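Local coordinates for ribosomal protein L11 methyltransferase (Lactobacillus delbrueckii subsp. bulgaricus ATCC BAA-365, PDB 3GRZ) that probably uses S-adenosyl-L-methionine to trimethylate lysine side chains of ribosomal protein L11, its methyltransferase domain being the part described here, at residues Ile168-Asp180 against Ala185-His197. Sequence-based numbering, arbitrary orientation.
Sequences IEQALAENSFQID and AGRWIGLAISRKH
Leu172 and Ile193 meet tip to tip: Ile193 CD1 sits in the fork of the leucine, 3.9 Å from both Leu172 CD1 and Leu172 CD2. Leu191 divides its own fork, CD1 resting in the notch formed by Ile168 CG2 and Leu172 CD1 while CD2 lies 3.9 Å from Ile179 CG2. Ile193 CG2, anti to the backbone N (chi1 -67° for CG1), fills the angle between Gln178 O and the CB and CD1 of Phe177, whose side chain crosses it at about a right angle. On the opposite face, Gln178 and Ser194 project together, joined by Asp180: Ser194 OG donates to the syn lone pair of Asp180 OD2 (2.7 Å), and Gln178 NE2 to Asp180 OD1 (3.1 Å). The Gln178 chain runs extended alongside Ser194 and the 195-197 tail, its OE1 taking His197 N at 2.8 Å from above the amide plane. Replacing Gln178 by alanine is likely to leave His197 N without this acceptor and Asp180 OD1 without its amide donor. Gln178 N to Ser194 O (2.8 Å), Ser194 N to Gln178 O (3.1 Å) and strand axes at 145° establish antiparallel pairing. A Schellman motif (Phe177 N to Leu172 O, Ser176 N to Ala173 O, Ser176 at positive phi) ends helix 165-174; strand 188-195 then runs antiparallel between strand 153-161 and edge strand 177-185, as in the Rossmann-like class I methyltransferase fold.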
# COMPACT_ATOMS: atom_id res chain seq x y z
N ILE B 168 -5.93 -15.24 15.32
CA ILE B 168 -4.93 -14.16 15.29
C ILE B 168 -5.47 -12.89 15.99
O ILE B 168 -4.81 -12.32 16.86
CB ILE B 168 -4.47 -13.83 13.83
CG1 ILE B 168 -3.84 -15.07 13.15
CG2 ILE B 168 -3.51 -12.63 13.82
CD1 ILE B 168 -2.51 -15.49 13.70
N GLU B 169 -6.69 -12.49 15.62
CA GLU B 169 -7.34 -11.32 16.23
C GLU B 169 -7.49 -11.44 17.75
O GLU B 169 -7.28 -10.47 18.47
CB GLU B 169 -8.70 -11.07 15.59
CG GLU B 169 -8.62 -10.45 14.20
CD GLU B 169 -9.99 -10.16 13.57
OE1 GLU B 169 -10.97 -10.86 13.90
OE2 GLU B 169 -10.07 -9.25 12.73
N GLN B 170 -7.85 -12.63 18.23
CA GLN B 170 -8.05 -12.88 19.65
C GLN B 170 -6.72 -12.82 20.40
O GLN B 170 -6.63 -12.14 21.43
CB GLN B 170 -8.73 -14.23 19.86
CG GLN B 170 -9.42 -14.40 21.20
CD GLN B 170 -9.78 -15.86 21.49
OE1 GLN B 170 -10.38 -16.55 20.66
NE2 GLN B 170 -9.39 -16.34 22.67
N ALA B 171 -5.70 -13.48 19.87
CA ALA B 171 -4.34 -13.43 20.43
C ALA B 171 -3.71 -12.03 20.46
O ALA B 171 -3.02 -11.69 21.42
CB ALA B 171 -3.43 -14.41 19.72
N LEU B 172 -3.97 -11.23 19.43
CA LEU B 172 -3.52 -9.83 19.42
C LEU B 172 -4.21 -9.01 20.53
O LEU B 172 -3.54 -8.28 21.27
CB LEU B 172 -3.75 -9.19 18.03
CG LEU B 172 -2.80 -9.61 16.90
CD1 LEU B 172 -3.36 -9.22 15.52
CD2 LEU B 172 -1.39 -9.05 17.09
N ALA B 173 -5.53 -9.14 20.64
CA ALA B 173 -6.32 -8.46 21.68
C ALA B 173 -5.83 -8.82 23.08
O ALA B 173 -5.60 -7.94 23.91
CB ALA B 173 -7.81 -8.81 21.52
N GLU B 174 -5.63 -10.12 23.30
CA GLU B 174 -5.13 -10.67 24.57
C GLU B 174 -3.75 -10.14 24.94
O GLU B 174 -3.43 -10.06 26.13
CB GLU B 174 -5.07 -12.20 24.51
CG GLU B 174 -6.42 -12.88 24.69
CD GLU B 174 -6.45 -14.32 24.21
OE1 GLU B 174 -5.38 -14.85 23.83
OE2 GLU B 174 -7.55 -14.92 24.20
N ASN B 175 -2.95 -9.79 23.94
CA ASN B 175 -1.62 -9.24 24.17
C ASN B 175 -1.55 -7.72 24.04
O ASN B 175 -0.45 -7.15 23.95
CB ASN B 175 -0.58 -9.92 23.28
CG ASN B 175 -0.27 -11.32 23.74
OD1 ASN B 175 0.68 -11.54 24.49
ND2 ASN B 175 -1.07 -12.28 23.30
N SER B 176 -2.74 -7.11 24.05
CA SER B 176 -2.92 -5.65 23.97
C SER B 176 -2.37 -5.03 22.68
O SER B 176 -1.64 -4.03 22.70
CB SER B 176 -2.36 -4.95 25.22
OG SER B 176 -2.92 -5.50 26.40
N PHE B 177 -2.74 -5.63 21.55
CA PHE B 177 -2.40 -5.09 20.23
C PHE B 177 -3.68 -4.80 19.46
O PHE B 177 -4.65 -5.55 19.54
CB PHE B 177 -1.51 -6.08 19.46
CG PHE B 177 -0.10 -6.13 19.96
CD1 PHE B 177 0.81 -5.14 19.62
CD2 PHE B 177 0.32 -7.18 20.78
CE1 PHE B 177 2.12 -5.18 20.09
CE2 PHE B 177 1.63 -7.22 21.26
CZ PHE B 177 2.52 -6.22 20.91
N GLN B 178 -3.68 -3.70 18.72
CA GLN B 178 -4.78 -3.38 17.84
C GLN B 178 -4.37 -3.51 16.36
O GLN B 178 -3.17 -3.47 16.04
CB GLN B 178 -5.28 -1.96 18.12
CG GLN B 178 -4.28 -0.86 17.82
CD GLN B 178 -4.75 0.50 18.28
OE1 GLN B 178 -5.37 0.64 19.33
NE2 GLN B 178 -4.43 1.52 17.50
N ILE B 179 -5.36 -3.66 15.49
CA ILE B 179 -5.18 -3.74 14.05
C ILE B 179 -5.57 -2.38 13.46
O ILE B 179 -6.73 -1.97 13.54
CB ILE B 179 -6.04 -4.87 13.42
CG1 ILE B 179 -5.63 -6.23 14.00
CG2 ILE B 179 -5.94 -4.86 11.90
CD1 ILE B 179 -6.57 -7.39 13.61
N ASP B 180 -4.58 -1.69 12.90
CA ASP B 180 -4.76 -0.41 12.28
C ASP B 180 -5.23 -0.55 10.83
O ASP B 180 -5.89 0.34 10.29
CB ASP B 180 -3.45 0.38 12.31
CG ASP B 180 -2.88 0.53 13.71
OD1 ASP B 180 -3.66 0.59 14.69
OD2 ASP B 180 -1.65 0.60 13.82
N ALA B 185 -6.31 -10.19 0.12
CA ALA B 185 -6.20 -10.52 -1.30
C ALA B 185 -6.34 -12.03 -1.50
O ALA B 185 -5.51 -12.81 -1.01
CB ALA B 185 -4.86 -10.03 -1.87
N GLY B 186 -7.38 -12.45 -2.20
CA GLY B 186 -7.71 -13.87 -2.33
C GLY B 186 -8.09 -14.40 -0.96
O GLY B 186 -8.92 -13.81 -0.29
N ARG B 187 -7.45 -15.48 -0.53
CA ARG B 187 -7.71 -16.01 0.81
C ARG B 187 -6.73 -15.50 1.87
O ARG B 187 -6.84 -15.84 3.05
CB ARG B 187 -7.82 -17.55 0.79
CG ARG B 187 -6.56 -18.36 0.47
CD ARG B 187 -6.91 -19.89 0.45
NE ARG B 187 -7.52 -20.32 1.72
CZ ARG B 187 -8.46 -21.26 1.86
NH1 ARG B 187 -8.96 -21.91 0.81
NH2 ARG B 187 -8.92 -21.54 3.08
N TRP B 188 -5.80 -14.65 1.44
CA TRP B 188 -4.70 -14.19 2.29
C TRP B 188 -4.97 -12.85 2.96
O TRP B 188 -5.52 -11.96 2.34
CB TRP B 188 -3.39 -14.10 1.49
CG TRP B 188 -3.00 -15.40 0.93
CD1 TRP B 188 -3.03 -15.77 -0.39
CD2 TRP B 188 -2.55 -16.54 1.67
NE1 TRP B 188 -2.61 -17.07 -0.52
CE2 TRP B 188 -2.31 -17.57 0.73
CE3 TRP B 188 -2.32 -16.80 3.03
CZ2 TRP B 188 -1.84 -18.83 1.10
CZ3 TRP B 188 -1.85 -18.05 3.40
CH2 TRP B 188 -1.63 -19.06 2.44
N ILE B 189 -4.52 -12.74 4.20
CA ILE B 189 -4.71 -11.55 5.02
C ILE B 189 -3.36 -10.96 5.39
O ILE B 189 -2.42 -11.70 5.73
CB ILE B 189 -5.47 -11.90 6.34
CG1 ILE B 189 -6.77 -12.67 6.05
CG2 ILE B 189 -5.73 -10.67 7.19
CD1 ILE B 189 -7.92 -11.85 5.58
N GLY B 190 -3.27 -9.63 5.32
CA GLY B 190 -2.14 -8.89 5.89
C GLY B 190 -2.65 -7.91 6.93
O GLY B 190 -3.73 -7.34 6.77
N LEU B 191 -1.88 -7.70 7.98
CA LEU B 191 -2.27 -6.77 9.05
C LEU B 191 -1.19 -5.77 9.41
O LEU B 191 -0.03 -6.15 9.57
CB LEU B 191 -2.63 -7.54 10.33
CG LEU B 191 -3.64 -8.68 10.28
CD1 LEU B 191 -3.62 -9.42 11.62
CD2 LEU B 191 -5.04 -8.16 9.97
N ALA B 192 -1.59 -4.51 9.56
CA ALA B 192 -0.75 -3.49 10.20
C ALA B 192 -1.23 -3.36 11.65
O ALA B 192 -2.43 -3.16 11.89
CB ALA B 192 -0.85 -2.17 9.47
N ILE B 193 -0.29 -3.47 12.58
CA ILE B 193 -0.56 -3.67 13.99
C ILE B 193 0.23 -2.65 14.83
O ILE B 193 1.37 -2.33 14.52
CB ILE B 193 -0.19 -5.13 14.42
CG1 ILE B 193 -1.13 -6.14 13.75
CG2 ILE B 193 -0.21 -5.33 15.94
CD1 ILE B 193 -0.49 -7.52 13.57
N SER B 194 -0.39 -2.13 15.89
CA SER B 194 0.32 -1.34 16.90
C SER B 194 -0.21 -1.68 18.29
O SER B 194 -1.14 -2.47 18.41
CB SER B 194 0.21 0.16 16.61
OG SER B 194 -1.15 0.57 16.51
N ARG B 195 0.41 -1.13 19.34
CA ARG B 195 -0.08 -1.31 20.71
C ARG B 195 -1.45 -0.66 20.88
O ARG B 195 -1.69 0.42 20.32
CB ARG B 195 0.89 -0.72 21.73
CG ARG B 195 2.27 -1.35 21.76
CD ARG B 195 3.00 -0.96 23.04
NE ARG B 195 4.44 -1.12 22.92
CZ ARG B 195 5.11 -2.19 23.36
NH1 ARG B 195 4.47 -3.20 23.93
NH2 ARG B 195 6.43 -2.24 23.22
N LYS B 196 -2.32 -1.30 21.65
CA LYS B 196 -3.65 -0.76 21.92
C LYS B 196 -3.58 0.66 22.46
O LYS B 196 -2.89 0.92 23.45
CB LYS B 196 -4.47 -1.66 22.84
CG LYS B 196 -5.50 -2.49 22.10
CD LYS B 196 -6.81 -2.54 22.87
CE LYS B 196 -7.96 -2.97 21.98
NZ LYS B 196 -9.28 -2.62 22.59
N HIS B 197 -4.26 1.57 21.77
CA HIS B 197 -4.26 3.00 22.08
C HIS B 197 -5.67 3.54 21.92
O HIS B 197 -6.36 3.22 20.94
CB HIS B 197 -3.31 3.75 21.14
CG HIS B 197 -1.92 3.94 21.69
ND1 HIS B 197 -1.42 5.18 22.02
CD2 HIS B 197 -0.94 3.05 21.97
CE1 HIS B 197 -0.19 5.05 22.48
NE2 HIS B 197 0.13 3.77 22.46